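Long-range contacts in ABC transporter substrate-binding protein (Vibrio cholerae, PDB 3LKV), which probably serves as the substrate-binding component of an ABC transporter and holds a phenylalanine between its two lobes in this crystal: residues S14-E18 against Y48-N54; A62-V66 against A83-T88; T78-Q82 against G150-A154; I93-T99 against V117-L123. All blocks are in the same frame, centred on the assembly; numbering follows the deposited sequence.

Contact 1: residues S14-E18 against Y48-N54; sequences SQIVE and YKTAQGN
Backbone bonds join S14-E18 to Y48-N54 first. Q15 N gives its hydrogen to K49 O at 3.1 Å and Q15 O takes one from A51 N at 2.9 Å, the ladder of two parallel strands, here 9-15 and 44-50 of one beta-alpha-beta unit. Beyond the strand ends the pairing carries on: G53 N reaches I16 O at 2.7 Å, from inside the type I' turn A51-N54.

The side-chain polar contacts lie on the face that carries Q15 and T50. Y48 OH donates to E18 OE2 at 2.6 Å, meeting the lone pair of OE2 that faces away from the other carboxylate oxygen (anti); the carboxylate comes in at the ring edge, its plane only 13° from that of the ring. CB of Q15 lies at the ring edge near CE1; CG is anti to the backbone N (chi1 -170°) and carries the amide past the phenol, 49° from the ring plane. Q15 NE2 donates almost straight to V17 O (2.9 Å) and also to D23, while R26 holds OE1. T50 OG1 accepts from Q52 N in an ST turn, and a water links it to E18 N.

Apolar contact is thin: I16 CD1 meets A51 CB at 4.0 Å, and V17 CG2 lies against the G53 backbone.

With both amide ends of Q15 bonded, its rotation is fixed, and the phenol hydrogen bond probably stabilises the charged form of E18.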
loop_
_atom_site.group_PDB
_atom_site.type_symbol
_atom_site.label_atom_id
_atom_site.label_comp_id
_atom_site.label_asym_id
_atom_site.label_seq_id
_atom_site.Cartn_x
_atom_site.Cartn_y
_atom_site.Cartn_z
ATOM N N SER A 14 -3.948 14.415 2.323
ATOM C CA SER A 14 -5.189 14.465 3.033
ATOM C C SER A 14 -6.371 14.410 2.068
ATOM O O SER A 14 -6.441 15.180 1.112
ATOM C CB SER A 14 -5.234 15.781 3.761
ATOM O OG SER A 14 -6.426 15.919 4.534
ATOM N N GLN A 15 -7.348 13.565 2.384
ATOM C CA GLN A 15 -8.453 13.232 1.478
ATOM C C GLN A 15 -9.712 13.277 2.301
ATOM O O GLN A 15 -9.748 12.696 3.401
ATOM C CB GLN A 15 -8.216 11.812 0.965
ATOM C CG GLN A 15 -9.080 11.409 -0.100
ATOM C CD GLN A 15 -8.739 10.013 -0.628
ATOM O OE1 GLN A 15 -7.606 9.744 -0.951
ATOM N NE2 GLN A 15 -9.733 9.163 -0.746
ATOM N N ILE A 16 -10.759 13.947 1.815
ATOM C CA ILE A 16 -11.941 14.148 2.641
ATOM C C ILE A 16 -12.608 12.822 3.048
ATOM O O ILE A 16 -13.105 12.667 4.185
ATOM C CB ILE A 16 -12.917 15.161 1.969
ATOM C CG1 ILE A 16 -14.112 15.476 2.855
ATOM C CG2 ILE A 16 -13.354 14.686 0.567
ATOM C CD1 ILE A 16 -13.804 16.075 4.242
ATOM N N VAL A 17 -12.655 11.878 2.111
ATOM C CA VAL A 17 -13.320 10.605 2.338
ATOM C C VAL A 17 -12.808 9.644 1.291
ATOM O O VAL A 17 -12.322 10.057 0.225
ATOM C CB VAL A 17 -14.885 10.741 2.309
ATOM C CG1 VAL A 17 -15.405 10.895 0.883
ATOM C CG2 VAL A 17 -15.573 9.502 2.979
ATOM N N GLU A 18 -12.871 8.346 1.588
ATOM C CA GLU A 18 -12.602 7.306 0.549
ATOM C C GLU A 18 -13.841 7.058 -0.296
ATOM O O GLU A 18 -14.795 6.504 0.171
ATOM C CB GLU A 18 -12.117 6.013 1.216
ATOM C CG GLU A 18 -10.774 6.329 1.890
ATOM C CD GLU A 18 -10.121 5.195 2.666
ATOM O OE1 GLU A 18 -10.734 4.142 2.870
ATOM O OE2 GLU A 18 -8.943 5.383 3.083
ATOM N N TYR A 48 -0.706 9.455 4.446
ATOM C CA TYR A 48 -2.041 9.507 3.941
ATOM C C TYR A 48 -3.016 9.480 5.136
ATOM O O TYR A 48 -2.894 8.666 6.035
ATOM C CB TYR A 48 -2.254 8.281 3.051
ATOM C CG TYR A 48 -3.689 8.055 2.819
ATOM C CD1 TYR A 48 -4.463 9.050 2.211
ATOM C CD2 TYR A 48 -4.326 6.916 3.303
ATOM C CE1 TYR A 48 -5.834 8.893 2.045
ATOM C CE2 TYR A 48 -5.710 6.752 3.145
ATOM C CZ TYR A 48 -6.441 7.753 2.528
ATOM O OH TYR A 48 -7.804 7.583 2.338
ATOM N N LYS A 49 -4.001 10.360 5.134
ATOM C CA LYS A 49 -5.078 10.336 6.122
ATOM C C LYS A 49 -6.408 10.660 5.426
ATOM O O LYS A 49 -6.461 11.584 4.581
ATOM C CB LYS A 49 -4.831 11.356 7.231
ATOM C CG LYS A 49 -3.754 11.020 8.326
ATOM C CD LYS A 49 -4.069 9.708 9.113
ATOM C CE LYS A 49 -3.161 9.481 10.408
ATOM N NZ LYS A 49 -3.439 10.600 11.396
ATOM N N THR A 50 -7.477 9.936 5.808
ATOM C CA THR A 50 -8.794 10.271 5.345
ATOM C C THR A 50 -9.539 10.924 6.503
ATOM O O THR A 50 -9.403 10.500 7.644
ATOM C CB THR A 50 -9.602 9.085 4.798
ATOM O OG1 THR A 50 -10.979 9.514 4.691
ATOM C CG2 THR A 50 -9.534 7.847 5.737
ATOM N N ALA A 51 -10.323 11.955 6.181
ATOM C CA ALA A 51 -11.137 12.633 7.150
ATOM C C ALA A 51 -12.456 11.931 7.388
ATOM O O ALA A 51 -13.271 12.396 8.169
ATOM C CB ALA A 51 -11.364 14.099 6.777
ATOM N N GLN A 52 -12.687 10.820 6.725
ATOM C CA GLN A 52 -13.929 10.058 6.888
ATOM C C GLN A 52 -15.177 10.929 6.731
ATOM O O GLN A 52 -16.127 10.771 7.423
ATOM C CB GLN A 52 -13.935 9.298 8.230
ATOM C CG GLN A 52 -12.655 8.504 8.458
ATOM C CD GLN A 52 -12.647 7.746 9.786
ATOM O OE1 GLN A 52 -11.893 8.061 10.686
ATOM N NE2 GLN A 52 -13.509 6.757 9.904
ATOM N N GLY A 53 -15.137 11.868 5.820
ATOM C CA GLY A 53 -16.286 12.697 5.516
ATOM C C GLY A 53 -16.487 13.824 6.543
ATOM O O GLY A 53 -17.390 14.631 6.372
ATOM N N ASN A 54 -15.665 13.851 7.586
ATOM C CA ASN A 54 -15.807 14.843 8.646
ATOM C C ASN A 54 -14.993 16.106 8.388
ATOM O O ASN A 54 -13.772 16.050 8.232
ATOM C CB ASN A 54 -15.423 14.239 9.998
ATOM C CG ASN A 54 -15.961 15.041 11.167
ATOM O OD1 ASN A 54 -15.962 16.273 11.142
ATOM N ND2 ASN A 54 -16.420 14.346 12.201
HETATM O O HOH W 1 -13.123 7.326 4.560
#

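Contact 2: residues A62-V66 against A83-T88; sequences ARQFV and ALVSAT
A62 and V66, one helical turn apart, face helix 78-87 and pack on its last turn. The A62 methyl does the work at the near end. It sits 3.3 Å from A83 O, so the carbon rests on a backbone carbonyl, and it also touches three side chains: A83 CB, L84 CD2 and A87 CB, the last at 3.7 Å. L84 begins to one side of the interface and brings CD2 back under A62, its CG anti to the carbonyl carbon (chi1 -69°).

V66 is the side chain to follow outward. Its CB stands 4.1 Å from A87 O, just short of touching. From there CG1, anti to the backbone N (chi1 165°), runs past the same carbonyl at 3.8 Å. The second methyl, CG2, reaches further: it meets A87 O, then A87 CB at 3.8 Å, and finally T88 CB, with T88 CG2 a little behind. A87 CB fits against both A62 CB and V66 CG2. The OG1 of T88 is occupied elsewhere, accepting from the backbone N of T90 and of I91.

With alanines A62, A83 and A87 at the interface, the short axes pass 9.1 Å apart, crossing at -51°. Below the pair, F65, V66, L84 and T88 all rest on L73 of strand 72-76. Two neighbouring helices laid over one face of a parallel sheet, each leading into the next strand, are what the alternating alpha/beta lobe of a periplasmic binding protein looks like.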
loop_
_atom_site.group_PDB
_atom_site.type_symbol
_atom_site.label_atom_id
_atom_site.label_comp_id
_atom_site.label_asym_id
_atom_site.label_seq_id
_atom_site.Cartn_x
_atom_site.Cartn_y
_atom_site.Cartn_z
ATOM N N ALA A 62 -5.046 18.398 8.949
ATOM C CA ALA A 62 -4.220 19.524 8.492
ATOM C C ALA A 62 -3.258 19.963 9.588
ATOM O O ALA A 62 -2.046 20.128 9.338
ATOM C CB ALA A 62 -5.111 20.717 7.977
ATOM N N ARG A 63 -3.740 20.080 10.813
ATOM C CA ARG A 63 -2.882 20.523 11.920
ATOM C C ARG A 63 -1.795 19.482 12.250
ATOM O O ARG A 63 -0.669 19.842 12.531
ATOM C CB ARG A 63 -3.689 20.822 13.195
ATOM C CG ARG A 63 -4.744 21.932 12.959
ATOM C CD ARG A 63 -5.680 22.072 14.157
ATOM N NE ARG A 63 -6.527 23.230 13.972
ATOM C CZ ARG A 63 -7.617 23.503 14.664
ATOM N NH1 ARG A 63 -8.031 22.702 15.626
ATOM N NH2 ARG A 63 -8.308 24.602 14.381
ATOM N N GLN A 64 -2.147 18.208 12.227
ATOM C CA GLN A 64 -1.175 17.153 12.557
ATOM C C GLN A 64 -0.121 17.117 11.483
ATOM O O GLN A 64 1.057 17.072 11.787
ATOM C CB GLN A 64 -1.869 15.796 12.551
ATOM C CG GLN A 64 -0.996 14.654 13.094
ATOM C CD GLN A 64 -1.893 13.571 13.724
ATOM O OE1 GLN A 64 -2.924 13.144 13.145
ATOM N NE2 GLN A 64 -1.536 13.162 14.935
ATOM N N PHE A 65 -0.563 17.150 10.217
ATOM C CA PHE A 65 0.388 17.079 9.109
ATOM C C PHE A 65 1.311 18.287 9.105
ATOM O O PHE A 65 2.529 18.148 8.912
ATOM C CB PHE A 65 -0.307 17.014 7.742
ATOM C CG PHE A 65 -0.747 15.644 7.311
ATOM C CD1 PHE A 65 -0.246 14.490 7.871
ATOM C CD2 PHE A 65 -1.641 15.516 6.273
ATOM C CE1 PHE A 65 -0.690 13.215 7.437
ATOM C CE2 PHE A 65 -2.034 14.263 5.824
ATOM C CZ PHE A 65 -1.562 13.132 6.413
ATOM N N VAL A 66 0.757 19.478 9.314
ATOM C CA VAL A 66 1.629 20.655 9.343
ATOM C C VAL A 66 2.700 20.551 10.444
ATOM O O VAL A 66 3.784 20.980 10.253
ATOM C CB VAL A 66 0.852 21.983 9.454
ATOM C CG1 VAL A 66 1.833 23.133 9.854
ATOM C CG2 VAL A 66 0.132 22.244 8.112
ATOM N N ALA A 83 -8.861 22.967 4.504
ATOM C CA ALA A 83 -8.258 22.880 5.846
ATOM C C ALA A 83 -6.745 23.035 5.799
ATOM O O ALA A 83 -6.116 23.572 6.738
ATOM C CB ALA A 83 -8.632 21.543 6.509
ATOM N N LEU A 84 -6.121 22.559 4.718
ATOM C CA LEU A 84 -4.667 22.707 4.601
ATOM C C LEU A 84 -4.275 24.186 4.447
ATOM O O LEU A 84 -3.312 24.667 5.080
ATOM C CB LEU A 84 -4.145 21.895 3.442
ATOM C CG LEU A 84 -4.166 20.343 3.524
ATOM C CD1 LEU A 84 -3.673 19.805 2.251
ATOM C CD2 LEU A 84 -3.371 19.797 4.699
ATOM N N VAL A 85 -5.006 24.911 3.614
ATOM C CA VAL A 85 -4.741 26.332 3.360
ATOM C C VAL A 85 -4.868 27.162 4.633
ATOM O O VAL A 85 -4.101 28.131 4.865
ATOM C CB VAL A 85 -5.626 26.883 2.219
ATOM C CG1 VAL A 85 -5.572 28.468 2.186
ATOM C CG2 VAL A 85 -5.161 26.265 0.927
ATOM N N SER A 86 -5.779 26.739 5.497
ATOM C CA SER A 86 -5.915 27.378 6.800
ATOM C C SER A 86 -4.722 27.062 7.755
ATOM O O SER A 86 -4.243 27.914 8.518
ATOM C CB SER A 86 -7.289 27.018 7.368
ATOM O OG SER A 86 -7.268 27.375 8.723
ATOM N N ALA A 87 -4.183 25.843 7.650
ATOM C CA ALA A 87 -3.167 25.339 8.602
ATOM C C ALA A 87 -1.752 25.727 8.248
ATOM O O ALA A 87 -0.818 25.700 9.106
ATOM C CB ALA A 87 -3.283 23.802 8.708
ATOM N N THR A 88 -1.538 26.082 6.989
ATOM C CA THR A 88 -0.235 26.591 6.606
ATOM C C THR A 88 -0.266 27.588 5.457
ATOM O O THR A 88 -0.944 27.381 4.476
ATOM C CB THR A 88 0.757 25.465 6.226
ATOM O OG1 THR A 88 2.063 26.050 6.032
ATOM C CG2 THR A 88 0.335 24.759 4.914
#

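Contact 3: residues T78-Q82 against G150-A154; sequences TPTAQ and GEANA. With PHE (phenylalanine), chain B.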
loop_
_atom_site.group_PDB
_atom_site.type_symbol
_atom_site.label_atom_id
_atom_site.label_comp_id
_atom_site.label_asym_id
_atom_site.label_seq_id
_atom_site.Cartn_x
_atom_site.Cartn_y
_atom_site.Cartn_z
ATOM N N THR A 78 -12.048 19.307 -2.070
ATOM C CA THR A 78 -12.104 20.703 -1.638
ATOM C C THR A 78 -12.006 20.920 -0.129
ATOM O O THR A 78 -11.253 21.779 0.331
ATOM C CB THR A 78 -13.359 21.405 -2.233
ATOM O OG1 THR A 78 -13.173 21.512 -3.648
ATOM C CG2 THR A 78 -13.533 22.805 -1.647
ATOM N N PRO A 79 -12.785 20.165 0.655
ATOM C CA PRO A 79 -12.817 20.470 2.106
ATOM C C PRO A 79 -11.462 20.190 2.778
ATOM O O PRO A 79 -11.022 20.960 3.606
ATOM C CB PRO A 79 -13.940 19.579 2.653
ATOM C CG PRO A 79 -14.686 19.106 1.481
ATOM C CD PRO A 79 -13.759 19.149 0.278
ATOM N N THR A 80 -10.745 19.169 2.336
ATOM C CA THR A 80 -9.444 18.860 2.941
ATOM C C THR A 80 -8.427 19.865 2.431
ATOM O O THR A 80 -7.621 20.327 3.206
ATOM C CB THR A 80 -9.035 17.414 2.647
ATOM O OG1 THR A 80 -9.736 16.968 1.478
ATOM C CG2 THR A 80 -9.477 16.489 3.821
ATOM N N ALA A 81 -8.537 20.291 1.165
ATOM C CA ALA A 81 -7.640 21.348 0.677
ATOM C C ALA A 81 -7.835 22.617 1.466
ATOM O O ALA A 81 -6.869 23.245 1.848
ATOM C CB ALA A 81 -7.806 21.610 -0.820
ATOM N N GLN A 82 -9.075 22.965 1.730
ATOM C CA GLN A 82 -9.382 24.153 2.454
ATOM C C GLN A 82 -8.786 24.119 3.835
ATOM O O GLN A 82 -8.247 25.151 4.307
ATOM C CB GLN A 82 -10.891 24.372 2.556
ATOM C CG GLN A 82 -11.538 24.853 1.232
ATOM C CD GLN A 82 -13.042 25.049 1.405
ATOM O OE1 GLN A 82 -13.706 24.171 1.904
ATOM N NE2 GLN A 82 -13.574 26.167 0.947
ATOM N N GLY A 150 -22.557 22.671 2.454
ATOM C CA GLY A 150 -21.257 22.819 3.148
ATOM C C GLY A 150 -20.047 22.563 2.260
ATOM O O GLY A 150 -18.941 22.825 2.671
ATOM N N GLU A 151 -20.242 22.073 1.029
ATOM C CA GLU A 151 -19.130 21.847 0.126
ATOM C C GLU A 151 -19.044 22.917 -0.960
ATOM O O GLU A 151 -19.878 22.964 -1.871
ATOM C CB GLU A 151 -19.277 20.489 -0.545
ATOM C CG GLU A 151 -19.025 19.271 0.339
ATOM C CD GLU A 151 -19.019 17.942 -0.482
ATOM O OE1 GLU A 151 -18.428 17.837 -1.602
ATOM O OE2 GLU A 151 -19.587 16.979 0.051
ATOM N N ALA A 152 -17.981 23.711 -0.935
ATOM C CA ALA A 152 -17.878 24.828 -1.875
ATOM C C ALA A 152 -17.899 24.306 -3.309
ATOM O O ALA A 152 -18.360 24.990 -4.230
ATOM C CB ALA A 152 -16.605 25.724 -1.605
ATOM N N ASN A 153 -17.375 23.111 -3.524
ATOM C CA ASN A 153 -17.481 22.532 -4.860
ATOM C C ASN A 153 -18.920 22.370 -5.324
ATOM O O ASN A 153 -19.223 22.685 -6.487
ATOM C CB ASN A 153 -16.780 21.172 -5.001
ATOM C CG ASN A 153 -17.033 20.297 -3.874
ATOM O OD1 ASN A 153 -16.691 20.645 -2.724
ATOM N ND2 ASN A 153 -17.640 19.134 -4.140
ATOM N N ALA A 154 -19.798 21.919 -4.412
ATOM C CA ALA A 154 -21.202 21.699 -4.783
ATOM C C ALA A 154 -21.866 23.045 -5.083
ATOM O O ALA A 154 -22.633 23.161 -6.036
ATOM C CB ALA A 154 -21.973 20.942 -3.682
HETATM N N PHE B . -14.183 17.773 -7.239
HETATM C CA PHE B . -14.644 17.322 -5.866
HETATM C C PHE B . -14.204 18.385 -4.822
HETATM O O PHE B . -13.918 19.539 -5.257
HETATM C CB PHE B . -14.150 15.909 -5.526
HETATM C CG PHE B . -14.938 14.808 -6.232
HETATM C CD1 PHE B . -16.250 14.500 -5.828
HETATM C CD2 PHE B . -14.399 14.110 -7.291
HETATM C CE1 PHE B . -16.975 13.547 -6.468
HETATM C CE2 PHE B . -15.115 13.145 -7.931
HETATM C CZ PHE B . -16.405 12.848 -7.548
HETATM O OXT PHE B . -14.155 18.172 -3.590
HETATM O O HOH W 2 -15.931 23.174 1.342
#
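T78 and N153 meet beside the carboxylate of the bound phenylalanine, and of the two, T78 bonds it. Its backbone N donates to PHE OXT at 2.8 Å, nearly straight, and its OG1 to PHE O at 2.7 Å, so one residue grips both oxygens. OG1 lies anti to the carbonyl carbon of T78 (chi1 -68°), which turns it to the ligand. N153 comes from the other lobe: its CB is 3.3 Å from PHE O, and its OD1 is 3.5 Å from T78 CB, the two side chains running antiparallel alongside one another.

Both segments are helix starts, 78-87 in one lobe and 152-167 in the other, facing each other across the cleft of a two-lobed periplasmic binding protein. T78 N, at the start of helix 78-87, points at the carboxylate, and the helix end would be expected to steady the negative charge.

The next shell sets N153. Its ND2 donates to E151 OE1 at 3.0 Å and to I201 O, which fixes how the amide is turned, while E151 is held in turn by N203 N and T204 OG1. Farther from the ligand, P79 CG only brushes E151 CG, and A152 CB touches Q82 NE2 at 4.0 Å. A water bridges the lobes there, donating to Q82 OE1 and accepting from A152 N; Q82 NE2 bonds A104 O.

Contact 4: residues I93-T99 against V117-L123; sequences IVFTAVT and VTGLSDL. With PHE (phenylalanine), chain B.
F95 and G119 pack at the heart of two parallel strands, 93-98 and 117-121, in the central sheet of one alpha/beta lobe. The fit is close: T118 N to I93 O, F95 N to T118 O and L120 N to F95 O are all 2.9 Å. With CG held between its own N and carbonyl carbon (chi1 56°), the F95 ring folds over the neighbouring strand. G119 CA lies over the ring face, 4.0 Å from its centroid, in a CH-pi contact, while V117 CG1 meets the ring edge. A81 of helix 78-87 packs on F95.

Past T96 the pairing slackens. The chain turns a corner at A97, and V98 N reaches L120 O by a weak bond of 3.4 Å; D122 N then approaches V98 O from well above the carbonyl plane. This looser end opens on the ligand cleft, where a water links T99 OG1 to D122 O.

T99 N donates to PHE O at 3.0 Å, and Y243 OH bonds D122 OD2. PHE N donates to A97 O at 2.9 Å and to T99 OG1 and D122 OD2 at 2.8 Å; D122 OD1 is equally near, its carboxylate straddling PHE N.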
loop_
_atom_site.group_PDB
_atom_site.type_symbol
_atom_site.label_atom_id
_atom_site.label_comp_id
_atom_site.label_asym_id
_atom_site.label_seq_id
_atom_site.Cartn_x
_atom_site.Cartn_y
_atom_site.Cartn_z
ATOM N N ILE A 93 1.311 23.513 -0.861
ATOM C CA ILE A 93 0.075 22.760 -0.963
ATOM C C ILE A 93 -0.245 22.580 -2.441
ATOM O O ILE A 93 -0.333 23.554 -3.199
ATOM C CB ILE A 93 -1.100 23.485 -0.334
ATOM C CG1 ILE A 93 -0.854 23.653 1.180
ATOM C CG2 ILE A 93 -2.375 22.716 -0.619
ATOM C CD1 ILE A 93 -1.700 24.694 1.905
ATOM N N VAL A 94 -0.428 21.335 -2.840
ATOM C CA VAL A 94 -0.919 21.013 -4.173
ATOM C C VAL A 94 -2.287 20.399 -3.981
ATOM O O VAL A 94 -2.417 19.335 -3.385
ATOM C CB VAL A 94 -0.060 19.975 -4.833
ATOM C CG1 VAL A 94 -0.676 19.614 -6.176
ATOM C CG2 VAL A 94 1.417 20.512 -4.959
ATOM N N PHE A 95 -3.309 21.068 -4.431
ATOM C CA PHE A 95 -4.628 20.482 -4.322
ATOM C C PHE A 95 -4.880 19.750 -5.609
ATOM O O PHE A 95 -4.218 19.997 -6.643
ATOM C CB PHE A 95 -5.723 21.527 -4.091
ATOM C CG PHE A 95 -5.774 22.614 -5.155
ATOM C CD1 PHE A 95 -6.342 22.368 -6.387
ATOM C CD2 PHE A 95 -5.275 23.855 -4.902
ATOM C CE1 PHE A 95 -6.405 23.341 -7.335
ATOM C CE2 PHE A 95 -5.329 24.871 -5.859
ATOM C CZ PHE A 95 -5.894 24.599 -7.072
ATOM N N THR A 96 -5.808 18.814 -5.528
ATOM C CA THR A 96 -6.165 18.006 -6.641
ATOM C C THR A 96 -7.601 17.537 -6.553
ATOM O O THR A 96 -8.157 17.422 -5.509
ATOM C CB THR A 96 -5.147 16.860 -6.833
ATOM O OG1 THR A 96 -5.408 16.253 -8.096
ATOM C CG2 THR A 96 -5.193 15.789 -5.708
ATOM N N ALA A 97 -8.216 17.360 -7.703
ATOM C CA ALA A 97 -9.602 17.007 -7.838
ATOM C C ALA A 97 -10.455 18.007 -7.111
ATOM O O ALA A 97 -11.429 17.652 -6.421
ATOM C CB ALA A 97 -9.861 15.525 -7.332
ATOM N N VAL A 98 -10.085 19.282 -7.270
ATOM C CA VAL A 98 -10.897 20.378 -6.715
ATOM C C VAL A 98 -11.708 21.065 -7.826
ATOM O O VAL A 98 -11.163 21.546 -8.833
ATOM C CB VAL A 98 -10.035 21.395 -5.996
ATOM C CG1 VAL A 98 -10.832 22.703 -5.773
ATOM C CG2 VAL A 98 -9.438 20.764 -4.687
ATOM N N THR A 99 -13.012 21.117 -7.647
ATOM C CA THR A 99 -13.921 21.558 -8.684
ATOM C C THR A 99 -13.686 23.034 -9.084
ATOM O O THR A 99 -13.556 23.350 -10.279
ATOM C CB THR A 99 -15.377 21.365 -8.196
ATOM O OG1 THR A 99 -15.699 19.946 -8.219
ATOM C CG2 THR A 99 -16.350 22.228 -9.001
ATOM N N VAL A 117 0.101 27.792 -2.641
ATOM C CA VAL A 117 -0.925 26.874 -3.114
ATOM C C VAL A 117 -1.010 26.826 -4.632
ATOM O O VAL A 117 -0.975 27.862 -5.301
ATOM C CB VAL A 117 -2.336 27.299 -2.597
ATOM C CG1 VAL A 117 -3.384 26.161 -2.859
ATOM C CG2 VAL A 117 -2.293 27.647 -1.108
ATOM N N THR A 118 -1.117 25.612 -5.160
ATOM C CA THR A 118 -1.324 25.374 -6.574
ATOM C C THR A 118 -1.951 24.023 -6.755
ATOM O O THR A 118 -2.210 23.358 -5.762
ATOM C CB THR A 118 -0.026 25.439 -7.406
ATOM O OG1 THR A 118 -0.387 25.456 -8.810
ATOM C CG2 THR A 118 0.850 24.287 -7.122
ATOM N N GLY A 119 -2.203 23.624 -8.005
ATOM C CA GLY A 119 -2.699 22.266 -8.261
ATOM C C GLY A 119 -3.632 22.085 -9.441
ATOM O O GLY A 119 -3.508 22.755 -10.443
ATOM N N LEU A 120 -4.563 21.169 -9.311
ATOM C CA LEU A 120 -5.377 20.707 -10.434
ATOM C C LEU A 120 -6.871 20.761 -10.105
ATOM O O LEU A 120 -7.328 20.273 -9.058
ATOM C CB LEU A 120 -4.992 19.293 -10.797
ATOM C CG LEU A 120 -3.931 19.047 -11.870
ATOM C CD1 LEU A 120 -3.055 17.752 -11.731
ATOM C CD2 LEU A 120 -4.669 19.013 -13.228
ATOM N N SER A 121 -7.624 21.325 -11.038
ATOM C CA SER A 121 -9.059 21.391 -10.942
ATOM C C SER A 121 -9.784 20.367 -11.812
ATOM O O SER A 121 -9.390 20.161 -12.981
ATOM C CB SER A 121 -9.527 22.789 -11.352
ATOM O OG SER A 121 -10.944 22.785 -11.456
ATOM N N ASP A 122 -10.866 19.777 -11.275
ATOM C CA ASP A 122 -11.763 18.845 -12.056
ATOM C C ASP A 122 -13.128 19.468 -12.330
ATOM O O ASP A 122 -14.165 18.816 -12.193
ATOM C CB ASP A 122 -11.958 17.474 -11.393
ATOM C CG ASP A 122 -12.691 17.554 -10.050
ATOM O OD1 ASP A 122 -12.548 18.598 -9.407
ATOM O OD2 ASP A 122 -13.396 16.585 -9.626
ATOM N N LEU A 123 -13.108 20.744 -12.713
ATOM C CA LEU A 123 -14.322 21.512 -12.938
ATOM C C LEU A 123 -15.197 20.784 -13.950
ATOM O O LEU A 123 -14.725 20.524 -15.003
ATOM C CB LEU A 123 -13.996 22.902 -13.458
ATOM C CG LEU A 123 -15.251 23.716 -13.834
ATOM C CD1 LEU A 123 -16.136 23.888 -12.604
ATOM C CD2 LEU A 123 -14.900 25.086 -14.445
HETATM N N PHE B . -14.183 17.773 -7.239
HETATM C CA PHE B . -14.644 17.322 -5.866
HETATM C C PHE B . -14.204 18.385 -4.822
HETATM O O PHE B . -13.918 19.539 -5.257
HETATM C CB PHE B . -14.150 15.909 -5.526
HETATM C CG PHE B . -14.938 14.808 -6.232
HETATM C CD1 PHE B . -16.250 14.500 -5.828
HETATM C CD2 PHE B . -14.399 14.110 -7.291
HETATM C CE1 PHE B . -16.975 13.547 -6.468
HETATM C CE2 PHE B . -15.115 13.145 -7.931
HETATM C CZ PHE B . -16.405 12.848 -7.548
HETATM O OXT PHE B . -14.155 18.172 -3.590
HETATM O O HOH W 3 -16.368 19.252 -10.789
#

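In the fold
Contacts 1, 2 and 4 lie within one lobe, while contact 3 reaches across the cleft to helix 152-167 of the other. Contacts 1 and 4 belong to the same parallel sheet, their centres about 16 Å apart, with strand 72-76 between them. Contact 2 pairs helices 55-66 and 78-87 over that sheet; F65 packs on K49 of contact 1, and T88 on I93 of contact 4. Helix 78-87 gives its first turn to contact 3 and its later part to contact 2. Along the chain contact 1 closes before contact 2 opens, and contact 4 is nested inside the loop closed by contact 3. Contacts 3 and 4, about 11 Å between centres, together hold both charged ends of the phenylalanine.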